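Local coordinates for spindle assembly abnormal protein 6 (Caenorhabditis elegans, PDB 4G79) that forms the central scaffold of the centriole, giving it ninefold symmetry, and is required for centrosome biogenesis and duplication, at residues A16-Q20 / K30-T34; D62-F67 / L111-F117; K51-F55 / F89-P93; L9-L14 / I97-L101. All blocks are in the same frame, centred on the assembly; numbering follows the deposited sequence.

Contact 1: residues A16-Q20 / K30-T34; sequences ASLLQ and KAYKT
L18 sits in the middle of an antiparallel pairing in which strand segments 16-20 and 30-34 run at 150° to each other. Six backbone hydrogen bonds join them, two at each of the hydrogen-bonded pairs A16/T34, L18/Y32 and Q20/K30. The bond from L18 N to Y32 O is 2.7 Å long and nearly straight, with 172° at the hydrogen. Between these pairs lie the non-hydrogen-bonded pairs S17/K33 and L19/A31, and their closer CA spacing lets CA-H groups lean on carbonyls: A31 CA is 3.3 Å from L18 O.

The tight part is the end of one face where A16, L18 and T34 are all buried. T34 turns OG1 anti to its backbone N (chi1 -180°), which brings CG2 to 3.7 Å from L18 CB while OG1 hydrogen-bonds to R59. L18 packs further on F65. The same face opens toward exposed Y32 and toward Q20 and K30, which cross obliquely through their aliphatic parts, CG to CG at 3.8 Å.

The other face is looser. L19 CD2 touches A31 CB at 3.7 Å, and S17 OG lies 3.4 Å from K33 CE, where the bent lysine chain passes the hydroxyl. A31 and K33 are exposed, and K33 NZ hydrogen-bonds to a tetraethylene glycol probably left from crystallisation. S17 and L19 also hydrogen-bond through their backbones to strand 106-111, so segment 16-20 is gripped on two edges. The chemistry therefore implies a hairpin held chiefly by main-chain bonds, with apolar burial at one end of one face.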
loop_
_atom_site.group_PDB
_atom_site.type_symbol
_atom_site.label_atom_id
_atom_site.label_comp_id
_atom_site.label_asym_id
_atom_site.label_seq_id
_atom_site.Cartn_x
_atom_site.Cartn_y
_atom_site.Cartn_z
ATOM N N ALA A 16 -11.729 -5.633 15.603
ATOM C CA ALA A 16 -11.780 -5.459 14.154
ATOM C C ALA A 16 -12.963 -4.624 13.720
ATOM O O ALA A 16 -13.976 -4.563 14.430
ATOM C CB ALA A 16 -11.865 -6.811 13.479
ATOM N N SER A 17 -12.882 -4.029 12.522
ATOM C CA SER A 17 -14.053 -3.355 11.970
ATOM C C SER A 17 -14.729 -4.365 11.061
ATOM O O SER A 17 -14.093 -4.901 10.155
ATOM C CB SER A 17 -13.686 -2.081 11.212
ATOM O OG SER A 17 -13.306 -1.042 12.102
ATOM N N LEU A 18 -15.988 -4.675 11.324
ATOM C CA LEU A 18 -16.700 -5.629 10.481
ATOM C C LEU A 18 -17.647 -4.875 9.574
ATOM O O LEU A 18 -18.506 -4.111 10.055
ATOM C CB LEU A 18 -17.438 -6.681 11.330
ATOM C CG LEU A 18 -18.311 -7.730 10.588
ATOM C CD1 LEU A 18 -17.481 -8.675 9.761
ATOM C CD2 LEU A 18 -19.127 -8.559 11.578
ATOM N N LEU A 19 -17.476 -5.073 8.266
ATOM C CA LEU A 19 -18.331 -4.458 7.252
ATOM C C LEU A 19 -19.163 -5.548 6.615
ATOM O O LEU A 19 -18.620 -6.576 6.211
ATOM C CB LEU A 19 -17.521 -3.698 6.178
ATOM C CG LEU A 19 -16.294 -2.871 6.630
ATOM C CD1 LEU A 19 -15.490 -2.404 5.443
ATOM C CD2 LEU A 19 -16.702 -1.678 7.471
ATOM N N GLN A 20 -20.485 -5.369 6.584
ATOM C CA GLN A 20 -21.347 -6.374 5.980
ATOM C C GLN A 20 -22.528 -5.682 5.272
ATOM O O GLN A 20 -22.973 -4.631 5.742
ATOM C CB GLN A 20 -21.815 -7.411 7.032
ATOM C CG GLN A 20 -22.814 -6.877 8.071
ATOM C CD GLN A 20 -23.076 -7.823 9.217
ATOM O OE1 GLN A 20 -22.734 -7.540 10.378
ATOM N NE2 GLN A 20 -23.737 -8.939 8.929
ATOM N N LYS A 30 -23.056 -1.942 6.507
ATOM C CA LYS A 30 -23.233 -1.526 7.891
ATOM C C LYS A 30 -21.920 -1.876 8.590
ATOM O O LYS A 30 -21.313 -2.901 8.280
ATOM C CB LYS A 30 -24.475 -2.113 8.581
ATOM C CG LYS A 30 -24.615 -3.622 8.583
ATOM C CD LYS A 30 -25.837 -4.020 9.392
ATOM C CE LYS A 30 -26.111 -5.499 9.306
ATOM N NZ LYS A 30 -27.228 -5.908 10.200
ATOM N N ALA A 31 -21.442 -0.995 9.454
ATOM C CA ALA A 31 -20.152 -1.195 10.086
ATOM C C ALA A 31 -20.241 -1.230 11.583
ATOM O O ALA A 31 -20.866 -0.371 12.193
ATOM C CB ALA A 31 -19.189 -0.090 9.662
ATOM N N TYR A 32 -19.558 -2.186 12.174
ATOM C CA TYR A 32 -19.437 -2.334 13.609
ATOM C C TYR A 32 -18.054 -2.737 14.002
ATOM O O TYR A 32 -17.468 -3.616 13.359
ATOM C CB TYR A 32 -20.394 -3.410 14.141
ATOM C CG TYR A 32 -21.860 -3.088 13.967
ATOM C CD1 TYR A 32 -22.448 -2.038 14.661
ATOM C CD2 TYR A 32 -22.671 -3.871 13.153
ATOM C CE1 TYR A 32 -23.805 -1.764 14.536
ATOM C CE2 TYR A 32 -24.029 -3.592 13.005
ATOM C CZ TYR A 32 -24.597 -2.559 13.723
ATOM O OH TYR A 32 -25.937 -2.290 13.587
ATOM N N LYS A 33 -17.574 -2.213 15.138
ATOM C CA LYS A 33 -16.344 -2.741 15.744
ATOM C C LYS A 33 -16.761 -4.017 16.438
ATOM O O LYS A 33 -17.859 -4.068 17.013
ATOM C CB LYS A 33 -15.723 -1.749 16.747
ATOM C CG LYS A 33 -15.276 -0.420 16.148
ATOM C CD LYS A 33 -13.915 -0.546 15.501
ATOM C CE LYS A 33 -13.398 0.773 14.973
ATOM N NZ LYS A 33 -12.840 1.613 16.061
ATOM N N THR A 34 -15.943 -5.055 16.349
ATOM C CA THR A 34 -16.252 -6.343 16.978
ATOM C C THR A 34 -14.974 -7.023 17.451
ATOM O O THR A 34 -13.925 -6.884 16.810
ATOM C CB THR A 34 -17.030 -7.279 16.006
ATOM O OG1 THR A 34 -17.312 -8.520 16.684
ATOM C CG2 THR A 34 -16.246 -7.602 14.706
HETATM O O HOH W 1 -21.050 -5.115 10.217
#

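Contact 2: residues D62-F67 / L111-F117; sequences DFEFLF and LDAEKNF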
loop_
_atom_site.group_PDB
_atom_site.type_symbol
_atom_site.label_atom_id
_atom_site.label_comp_id
_atom_site.label_asym_id
_atom_site.label_seq_id
_atom_site.Cartn_x
_atom_site.Cartn_y
_atom_site.Cartn_z
ATOM N N ASP A 62 -21.664 -14.907 16.595
ATOM C CA ASP A 62 -22.241 -15.671 15.510
ATOM C C ASP A 62 -21.515 -17.000 15.325
ATOM O O ASP A 62 -20.332 -17.016 14.957
ATOM C CB ASP A 62 -22.159 -14.790 14.230
ATOM C CG ASP A 62 -22.812 -15.358 12.982
ATOM O OD1 ASP A 62 -23.473 -16.431 13.080
ATOM O OD2 ASP A 62 -22.651 -14.751 11.910
ATOM N N PHE A 63 -22.243 -18.122 15.533
ATOM C CA PHE A 63 -21.696 -19.477 15.364
ATOM C C PHE A 63 -21.321 -19.741 13.899
ATOM O O PHE A 63 -20.502 -20.606 13.631
ATOM C CB PHE A 63 -22.687 -20.585 15.838
ATOM C CG PHE A 63 -23.486 -20.448 17.125
ATOM C CD1 PHE A 63 -22.890 -19.978 18.293
ATOM C CD2 PHE A 63 -24.799 -20.912 17.199
ATOM C CE1 PHE A 63 -23.614 -19.919 19.496
ATOM C CE2 PHE A 63 -25.526 -20.846 18.401
ATOM C CZ PHE A 63 -24.931 -20.344 19.539
ATOM N N GLU A 64 -21.914 -19.002 12.960
ATOM C CA GLU A 64 -21.650 -19.138 11.524
ATOM C C GLU A 64 -20.420 -18.337 11.093
ATOM O O GLU A 64 -19.969 -18.504 9.966
ATOM C CB GLU A 64 -22.873 -18.700 10.702
ATOM C CG GLU A 64 -24.042 -19.668 10.801
ATOM C CD GLU A 64 -25.291 -19.224 10.067
ATOM O OE1 GLU A 64 -25.665 -18.032 10.177
ATOM O OE2 GLU A 64 -25.919 -20.087 9.411
ATOM N N PHE A 65 -19.902 -17.463 11.970
ATOM C CA PHE A 65 -18.732 -16.632 11.739
ATOM C C PHE A 65 -17.500 -17.472 12.052
ATOM O O PHE A 65 -16.981 -17.444 13.160
ATOM C CB PHE A 65 -18.802 -15.350 12.586
ATOM C CG PHE A 65 -17.820 -14.287 12.175
ATOM C CD1 PHE A 65 -16.485 -14.355 12.575
ATOM C CD2 PHE A 65 -18.209 -13.247 11.340
ATOM C CE1 PHE A 65 -15.573 -13.377 12.183
ATOM C CE2 PHE A 65 -17.290 -12.274 10.940
ATOM C CZ PHE A 65 -15.986 -12.338 11.381
ATOM N N LEU A 66 -17.113 -18.313 11.108
ATOM C CA LEU A 66 -15.992 -19.231 11.253
ATOM C C LEU A 66 -15.337 -19.340 9.884
ATOM O O LEU A 66 -15.950 -19.873 8.954
ATOM C CB LEU A 66 -16.509 -20.598 11.791
ATOM C CG LEU A 66 -15.465 -21.596 12.271
ATOM C CD1 LEU A 66 -14.391 -20.943 13.163
ATOM C CD2 LEU A 66 -16.127 -22.784 12.952
ATOM N N PHE A 67 -14.156 -18.723 9.725
ATOM C CA PHE A 67 -13.509 -18.678 8.415
ATOM C C PHE A 67 -12.052 -19.037 8.486
ATOM O O PHE A 67 -11.391 -18.714 9.476
ATOM C CB PHE A 67 -13.650 -17.278 7.793
ATOM C CG PHE A 67 -15.075 -16.777 7.716
ATOM C CD1 PHE A 67 -15.870 -17.069 6.621
ATOM C CD2 PHE A 67 -15.613 -15.998 8.736
ATOM C CE1 PHE A 67 -17.198 -16.636 6.568
ATOM C CE2 PHE A 67 -16.941 -15.559 8.677
ATOM C CZ PHE A 67 -17.729 -15.896 7.603
ATOM N N LEU A 111 -17.468 -9.037 5.208
ATOM C CA LEU A 111 -18.284 -10.233 5.208
ATOM C C LEU A 111 -19.163 -10.324 3.986
ATOM O O LEU A 111 -19.901 -9.389 3.675
ATOM C CB LEU A 111 -19.152 -10.229 6.483
ATOM C CG LEU A 111 -19.792 -11.535 6.911
ATOM C CD1 LEU A 111 -18.753 -12.561 7.233
ATOM C CD2 LEU A 111 -20.666 -11.318 8.126
ATOM N N ASP A 112 -19.139 -11.497 3.334
ATOM C CA ASP A 112 -20.013 -11.812 2.202
ATOM C C ASP A 112 -21.466 -11.855 2.707
ATOM O O ASP A 112 -21.691 -12.233 3.863
ATOM C CB ASP A 112 -19.587 -13.157 1.584
ATOM C CG ASP A 112 -20.543 -13.716 0.555
ATOM O OD1 ASP A 112 -20.844 -12.998 -0.423
ATOM O OD2 ASP A 112 -20.993 -14.868 0.731
ATOM N N ALA A 113 -22.444 -11.455 1.860
ATOM C CA ALA A 113 -23.871 -11.436 2.203
ATOM C C ALA A 113 -24.369 -12.775 2.775
ATOM O O ALA A 113 -25.120 -12.772 3.755
ATOM C CB ALA A 113 -24.707 -11.058 0.978
ATOM N N GLU A 114 -23.955 -13.906 2.164
ATOM C CA GLU A 114 -24.350 -15.242 2.582
ATOM C C GLU A 114 -23.342 -15.898 3.541
ATOM O O GLU A 114 -23.482 -17.085 3.837
ATOM C CB GLU A 114 -24.562 -16.134 1.350
ATOM C CG GLU A 114 -26.004 -16.144 0.871
ATOM C CD GLU A 114 -26.250 -16.858 -0.444
ATOM O OE1 GLU A 114 -25.603 -17.902 -0.694
ATOM O OE2 GLU A 114 -27.120 -16.387 -1.212
ATOM N N LYS A 115 -22.331 -15.135 4.026
ATOM C CA LYS A 115 -21.294 -15.610 4.963
ATOM C C LYS A 115 -20.544 -16.840 4.410
ATOM O O LYS A 115 -20.215 -17.761 5.170
ATOM C CB LYS A 115 -21.893 -15.930 6.361
ATOM C CG LYS A 115 -22.536 -14.747 7.081
ATOM C CD LYS A 115 -23.356 -15.255 8.254
ATOM C CE LYS A 115 -24.033 -14.144 9.005
ATOM N NZ LYS A 115 -24.642 -14.645 10.265
ATOM N N ASN A 116 -20.298 -16.866 3.084
ATOM C CA ASN A 116 -19.539 -17.951 2.445
ATOM C C ASN A 116 -18.045 -17.699 2.610
ATOM O O ASN A 116 -17.230 -18.627 2.582
ATOM C CB ASN A 116 -19.894 -18.066 0.963
ATOM C CG ASN A 116 -21.262 -18.647 0.684
ATOM O OD1 ASN A 116 -21.684 -19.639 1.290
ATOM N ND2 ASN A 116 -21.965 -18.060 -0.278
ATOM N N PHE A 117 -17.693 -16.417 2.790
ATOM C CA PHE A 117 -16.318 -15.963 2.940
ATOM C C PHE A 117 -16.270 -14.549 3.507
ATOM O O PHE A 117 -17.289 -13.865 3.620
ATOM C CB PHE A 117 -15.608 -15.990 1.562
ATOM C CG PHE A 117 -16.290 -15.162 0.494
ATOM C CD1 PHE A 117 -16.014 -13.802 0.361
ATOM C CD2 PHE A 117 -17.188 -15.744 -0.391
ATOM C CE1 PHE A 117 -16.659 -13.035 -0.618
ATOM C CE2 PHE A 117 -17.826 -14.978 -1.372
ATOM C CZ PHE A 117 -17.548 -13.632 -1.487
HETATM O O HOH W 2 -20.437 -19.149 7.544
#
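K115 reaches from the 111-117 loop to the acidic turn at 62-65, and its side chain can be followed outward. CB lies 4.3 Å from F67 CZ. Beyond CG the chain is extended, so CD passes within 3.8 Å of D62 OD2, and CE approaches the same oxygen more closely. NZ ends in a salt bridge to D62 OD2 at 2.6 Å, meeting it on the syn side but 33° out of the carboxylate plane. A second, longer salt bridge runs from NZ to E64 OE1, 3.5 Å away, whose side chain crosses the lysine at about a right angle. The other carboxylate oxygen, D62 OD1, accepts from E64 N in an Asx turn, which helps fix the aspartate.

Beside this charged network the contact is apolar. L111 CD1 meets F67 CZ at 3.5 Å and also touches F65 CE2, while K115 O lies at the edge of the F67 ring, 3.5 Å from CE1. F67 CE2 in turn sits over one face of the F65 ring. A water bridges E64 O and K115 O. The arrangement joins two type I beta turns, D62-F65 and D112-K115, at one end of the SAS-6 N-terminal beta-sandwich.

Contact 3: residues K51-F55 / F89-P93; sequences KELKF and FDAFP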
loop_
_atom_site.group_PDB
_atom_site.type_symbol
_atom_site.label_atom_id
_atom_site.label_comp_id
_atom_site.label_asym_id
_atom_site.label_seq_id
_atom_site.Cartn_x
_atom_site.Cartn_y
_atom_site.Cartn_z
ATOM N N LYS A 51 4.884 -27.259 4.092
ATOM C CA LYS A 51 4.469 -26.344 5.157
ATOM C C LYS A 51 3.394 -25.408 4.650
ATOM O O LYS A 51 3.512 -24.818 3.563
ATOM C CB LYS A 51 5.670 -25.550 5.700
ATOM C CG LYS A 51 5.272 -24.487 6.736
ATOM C CD LYS A 51 6.499 -23.696 7.168
ATOM C CE LYS A 51 6.111 -22.612 8.133
ATOM N NZ LYS A 51 7.267 -21.714 8.418
ATOM N N GLU A 52 2.345 -25.282 5.468
ATOM C CA GLU A 52 1.205 -24.420 5.250
ATOM C C GLU A 52 1.054 -23.520 6.417
ATOM O O GLU A 52 1.252 -23.986 7.533
ATOM C CB GLU A 52 -0.076 -25.276 5.172
ATOM C CG GLU A 52 -0.354 -25.855 3.814
ATOM C CD GLU A 52 -1.556 -26.771 3.774
ATOM O OE1 GLU A 52 -1.999 -27.263 4.840
ATOM O OE2 GLU A 52 -2.044 -27.017 2.650
ATOM N N LEU A 53 0.660 -22.261 6.198
ATOM C CA LEU A 53 0.252 -21.390 7.307
ATOM C C LEU A 53 -1.240 -21.441 7.313
ATOM O O LEU A 53 -1.807 -21.516 6.226
ATOM C CB LEU A 53 0.730 -19.944 7.156
ATOM C CG LEU A 53 2.225 -19.699 7.253
ATOM C CD1 LEU A 53 2.501 -18.207 7.054
ATOM C CD2 LEU A 53 2.767 -20.154 8.621
ATOM N N LYS A 54 -1.899 -21.436 8.481
ATOM C CA LYS A 54 -3.362 -21.465 8.512
ATOM C C LYS A 54 -3.854 -20.242 9.265
ATOM O O LYS A 54 -3.347 -19.972 10.337
ATOM C CB LYS A 54 -3.872 -22.768 9.161
ATOM C CG LYS A 54 -5.392 -22.889 9.177
ATOM C CD LYS A 54 -5.781 -24.320 9.345
ATOM C CE LYS A 54 -7.289 -24.442 9.474
ATOM N NZ LYS A 54 -7.934 -24.514 8.136
ATOM N N PHE A 55 -4.809 -19.477 8.686
ATOM C CA PHE A 55 -5.395 -18.293 9.337
ATOM C C PHE A 55 -6.809 -18.618 9.667
ATOM O O PHE A 55 -7.506 -19.163 8.810
ATOM C CB PHE A 55 -5.323 -17.050 8.431
ATOM C CG PHE A 55 -3.931 -16.514 8.264
ATOM C CD1 PHE A 55 -3.057 -17.080 7.343
ATOM C CD2 PHE A 55 -3.496 -15.422 9.013
ATOM C CE1 PHE A 55 -1.761 -16.575 7.192
ATOM C CE2 PHE A 55 -2.202 -14.922 8.852
ATOM C CZ PHE A 55 -1.343 -15.516 7.959
ATOM N N PHE A 89 8.401 -16.291 2.700
ATOM C CA PHE A 89 7.378 -17.089 3.359
ATOM C C PHE A 89 7.762 -17.507 4.786
ATOM O O PHE A 89 6.905 -17.463 5.641
ATOM C CB PHE A 89 7.060 -18.305 2.488
ATOM C CG PHE A 89 6.029 -19.259 3.015
ATOM C CD1 PHE A 89 4.744 -18.815 3.347
ATOM C CD2 PHE A 89 6.324 -20.612 3.170
ATOM C CE1 PHE A 89 3.779 -19.711 3.805
ATOM C CE2 PHE A 89 5.360 -21.505 3.655
ATOM C CZ PHE A 89 4.098 -21.054 3.961
ATOM N N ASP A 90 9.037 -17.872 5.044
ATOM C CA ASP A 90 9.561 -18.285 6.355
ATOM C C ASP A 90 9.457 -17.151 7.394
ATOM O O ASP A 90 9.112 -17.372 8.552
ATOM C CB ASP A 90 11.034 -18.713 6.200
ATOM C CG ASP A 90 11.643 -19.328 7.443
ATOM O OD1 ASP A 90 11.380 -20.520 7.701
ATOM O OD2 ASP A 90 12.401 -18.621 8.146
ATOM N N ALA A 91 9.816 -15.939 6.979
ATOM C CA ALA A 91 9.824 -14.783 7.873
ATOM C C ALA A 91 8.416 -14.199 8.058
ATOM O O ALA A 91 8.136 -13.601 9.097
ATOM C CB ALA A 91 10.754 -13.721 7.320
ATOM N N PHE A 92 7.537 -14.379 7.067
ATOM C CA PHE A 92 6.204 -13.770 7.082
ATOM C C PHE A 92 5.406 -13.994 8.376
ATOM O O PHE A 92 4.946 -12.974 8.896
ATOM C CB PHE A 92 5.373 -14.203 5.879
ATOM C CG PHE A 92 3.962 -13.668 5.854
ATOM C CD1 PHE A 92 3.720 -12.309 5.635
ATOM C CD2 PHE A 92 2.876 -14.530 5.934
ATOM C CE1 PHE A 92 2.418 -11.823 5.542
ATOM C CE2 PHE A 92 1.572 -14.042 5.844
ATOM C CZ PHE A 92 1.350 -12.689 5.668
ATOM N N PRO A 93 5.203 -15.219 8.952
ATOM C CA PRO A 93 4.382 -15.296 10.184
ATOM C C PRO A 93 5.032 -14.564 11.369
ATOM O O PRO A 93 4.347 -13.911 12.129
ATOM C CB PRO A 93 4.262 -16.806 10.445
ATOM C CG PRO A 93 5.454 -17.415 9.735
ATOM C CD PRO A 93 5.622 -16.575 8.509
HETATM O O HOH W 3 5.926 -19.760 6.560
HETATM O O HOH W 4 8.519 -19.558 10.035
#
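L53 projects from strand 51-58 into a pocket formed by F89, F92 and P93 of segment 89-93. With CG anti to the carbonyl carbon (chi1 -68°), its isobutyl group points at all three. L53 CG lies 3.8 Å from F89 CE1, the two side chains arriving from opposite directions. CD1 is shared: it is 3.8 Å from P93 CD and also meets the F92 ring at its edge, in plane, 3.9 Å from CD2. CD2 packs on P93 CG, the leucine crossing the proline at about a right angle.

Two residues along the strand, F55 CZ touches F92 CE2 at 3.9 Å, the side chains inclined to each other. F92 is further enclosed by Y76 and by F134, whose ring it meets edge-to-face, and F55 packs on I40 and L71.

Toward the rim, F89 presents its edge to the backbone of K51, whose O is 3.8 Å from CE2. The lysine chain is extended throughout and carries NZ to the waters near F89 O and D90 O. There it donates to a water 3.0 Å from NZ, which donates on to F89 O and rests over the centre of one F89 face. A second water links NZ, weakly, to D90 O. D90 OD1 is too distant from NZ for a salt bridge, and the cation-pi attraction of NZ to F89 is at most weak. The contact joins strand 51-58 to helix 92-102 and the residues leading into it, with a lysine joined through water at its border, part of the sheet-on-helix packing of the SAS-6 N-terminal domain.

Contact 4: residues L9-L14 / I97-L101; sequences LFDQTL and IQHLL
The ring of F10 is held between L100 of the helix and Q12 of its own strand: L100 CD1 lies over one face, 4.0 Å from the centroid and 19° off the normal, a CH-pi contact, while Q12 CG occupies the opposite face, offset toward the rim. Having CG anti to the backbone N (chi1 -179°) directs the ring at the helix. There CE2 meets both L100 CB and L101 CD2, each at 3.8 Å. I97 comes alongside the stem of the phenylalanine, its side chain sliding past in the reverse sense, with CG1 3.8 Å from F10 CB. The same isoleucine extends CD1 to L9 CB, 3.6 Å away. The strand and helix segments run 26° from parallel with their axes 10.1 Å apart, and helix 92-102 thus packs against the sheet of the SAS-6 N-terminal domain.

L9 and F10 form a classic beta bulge opposite I40, which probably helps two consecutive residues reach I97. Further along, L14 CD1 makes a looser approach to L100 CD2 at 4.3 Å. Backbone bonds from Q12 to L38 and from L14 to V36 hold the strand against strand 29-44. On the helix, H99 is directed elsewhere and packs on I128 of the second subunit.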
loop_
_atom_site.group_PDB
_atom_site.type_symbol
_atom_site.label_atom_id
_atom_site.label_comp_id
_atom_site.label_asym_id
_atom_site.label_seq_id
_atom_site.Cartn_x
_atom_site.Cartn_y
_atom_site.Cartn_z
ATOM N N LEU A 9 0.824 -20.557 16.499
ATOM C CA LEU A 9 1.799 -19.472 16.454
ATOM C C LEU A 9 1.254 -18.215 17.079
ATOM O O LEU A 9 2.013 -17.419 17.610
ATOM C CB LEU A 9 2.244 -19.172 15.013
ATOM C CG LEU A 9 2.888 -20.318 14.193
ATOM C CD1 LEU A 9 3.083 -19.868 12.759
ATOM C CD2 LEU A 9 4.244 -20.733 14.758
ATOM N N PHE A 10 -0.073 -18.041 17.036
ATOM C CA PHE A 10 -0.756 -16.863 17.533
ATOM C C PHE A 10 -2.195 -17.222 17.811
ATOM O O PHE A 10 -2.819 -17.920 17.012
ATOM C CB PHE A 10 -0.664 -15.738 16.472
ATOM C CG PHE A 10 -1.308 -14.408 16.834
ATOM C CD1 PHE A 10 -2.647 -14.169 16.559
ATOM C CD2 PHE A 10 -0.543 -13.358 17.329
ATOM C CE1 PHE A 10 -3.240 -12.934 16.864
ATOM C CE2 PHE A 10 -1.123 -12.098 17.588
ATOM C CZ PHE A 10 -2.471 -11.899 17.358
ATOM N N ASP A 11 -2.720 -16.743 18.945
ATOM C CA ASP A 11 -4.117 -16.940 19.340
ATOM C C ASP A 11 -4.527 -15.784 20.218
ATOM O O ASP A 11 -4.248 -15.792 21.411
ATOM C CB ASP A 11 -4.316 -18.283 20.060
ATOM C CG ASP A 11 -5.767 -18.680 20.289
ATOM O OD1 ASP A 11 -6.646 -17.795 20.217
ATOM O OD2 ASP A 11 -6.021 -19.878 20.500
ATOM N N GLN A 12 -5.145 -14.759 19.627
ATOM C CA GLN A 12 -5.569 -13.602 20.406
ATOM C C GLN A 12 -6.915 -13.097 19.982
ATOM O O GLN A 12 -7.268 -13.197 18.814
ATOM C CB GLN A 12 -4.568 -12.440 20.239
ATOM C CG GLN A 12 -3.108 -12.749 20.597
ATOM C CD GLN A 12 -2.827 -12.747 22.068
ATOM O OE1 GLN A 12 -3.565 -12.164 22.874
ATOM N NE2 GLN A 12 -1.723 -13.379 22.443
ATOM N N THR A 13 -7.634 -12.473 20.924
ATOM C CA THR A 13 -8.852 -11.755 20.646
ATOM C C THR A 13 -8.418 -10.341 20.282
ATOM O O THR A 13 -7.663 -9.705 21.029
ATOM C CB THR A 13 -9.816 -11.810 21.837
ATOM O OG1 THR A 13 -10.198 -13.173 22.049
ATOM C CG2 THR A 13 -11.045 -10.956 21.599
ATOM N N LEU A 14 -8.862 -9.860 19.129
ATOM C CA LEU A 14 -8.511 -8.537 18.659
ATOM C C LEU A 14 -9.761 -7.766 18.330
ATOM O O LEU A 14 -10.802 -8.388 18.112
ATOM C CB LEU A 14 -7.644 -8.658 17.381
ATOM C CG LEU A 14 -6.304 -9.428 17.484
ATOM C CD1 LEU A 14 -5.738 -9.722 16.103
ATOM C CD2 LEU A 14 -5.296 -8.672 18.353
ATOM N N ILE A 97 3.224 -11.528 13.255
ATOM C CA ILE A 97 2.879 -11.723 14.669
ATOM C C ILE A 97 3.543 -10.613 15.483
ATOM O O ILE A 97 2.894 -10.053 16.361
ATOM C CB ILE A 97 3.226 -13.162 15.131
ATOM C CG1 ILE A 97 2.173 -14.121 14.534
ATOM C CG2 ILE A 97 3.276 -13.290 16.657
ATOM C CD1 ILE A 97 2.577 -15.610 14.451
ATOM N N GLN A 98 4.809 -10.280 15.174
ATOM C CA GLN A 98 5.501 -9.190 15.873
ATOM C C GLN A 98 4.715 -7.891 15.671
ATOM O O GLN A 98 4.478 -7.172 16.634
ATOM C CB GLN A 98 6.956 -9.050 15.395
ATOM C CG GLN A 98 7.824 -8.241 16.361
ATOM C CD GLN A 98 9.125 -7.767 15.767
ATOM O OE1 GLN A 98 9.824 -8.494 15.052
ATOM N NE2 GLN A 98 9.509 -6.546 16.106
ATOM N N HIS A 99 4.234 -7.626 14.429
ATOM C CA HIS A 99 3.430 -6.431 14.135
ATOM C C HIS A 99 2.146 -6.409 14.980
ATOM O O HIS A 99 1.854 -5.397 15.610
ATOM C CB HIS A 99 3.082 -6.348 12.627
ATOM C CG HIS A 99 2.195 -5.183 12.317
ATOM N ND1 HIS A 99 2.724 -3.954 11.964
ATOM C CD2 HIS A 99 0.845 -5.079 12.396
ATOM C CE1 HIS A 99 1.690 -3.142 11.834
ATOM N NE2 HIS A 99 0.532 -3.774 12.078
ATOM N N LEU A 100 1.377 -7.525 14.992
ATOM C CA LEU A 100 0.105 -7.661 15.714
ATOM C C LEU A 100 0.243 -7.475 17.210
ATOM O O LEU A 100 -0.720 -7.064 17.861
ATOM C CB LEU A 100 -0.546 -9.028 15.466
ATOM C CG LEU A 100 -1.085 -9.293 14.078
ATOM C CD1 LEU A 100 -1.393 -10.762 13.911
ATOM C CD2 LEU A 100 -2.341 -8.419 13.772
ATOM N N LEU A 101 1.407 -7.821 17.768
ATOM C CA LEU A 101 1.610 -7.702 19.203
ATOM C C LEU A 101 2.296 -6.394 19.583
ATOM O O LEU A 101 2.201 -5.988 20.745
ATOM C CB LEU A 101 2.423 -8.896 19.740
ATOM C CG LEU A 101 1.762 -10.281 19.620
ATOM C CD1 LEU A 101 2.765 -11.384 19.880
ATOM C CD2 LEU A 101 0.574 -10.417 20.564
#

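In the fold
All four contacts belong to the SAS-6 N-terminal domain and reach one mixed sheet. Contacts 1 and 4 have centres about 19 Å apart and share strand 7-21, contact 4 using its first half and contact 1 its second. Contacts 3 and 4 share helix 92-102, have centres about 14 Å apart and touch where L9 CD1 packs on P93 CB, 4.0 Å away. Contact 2 meets contact 1 through L18, L19, Q20, F65 and L111, the centres of contacts 1 and 2 being about 13 Å apart. Contacts 1 and 3 lie on opposite sides of the chain's centre. In sequence, contact 4 encloses contacts 1 and 3, whereas contact 2 crosses both 3 and 4, so distant parts of the chain are tied into one globular unit, the part that links SAS-6 dimers.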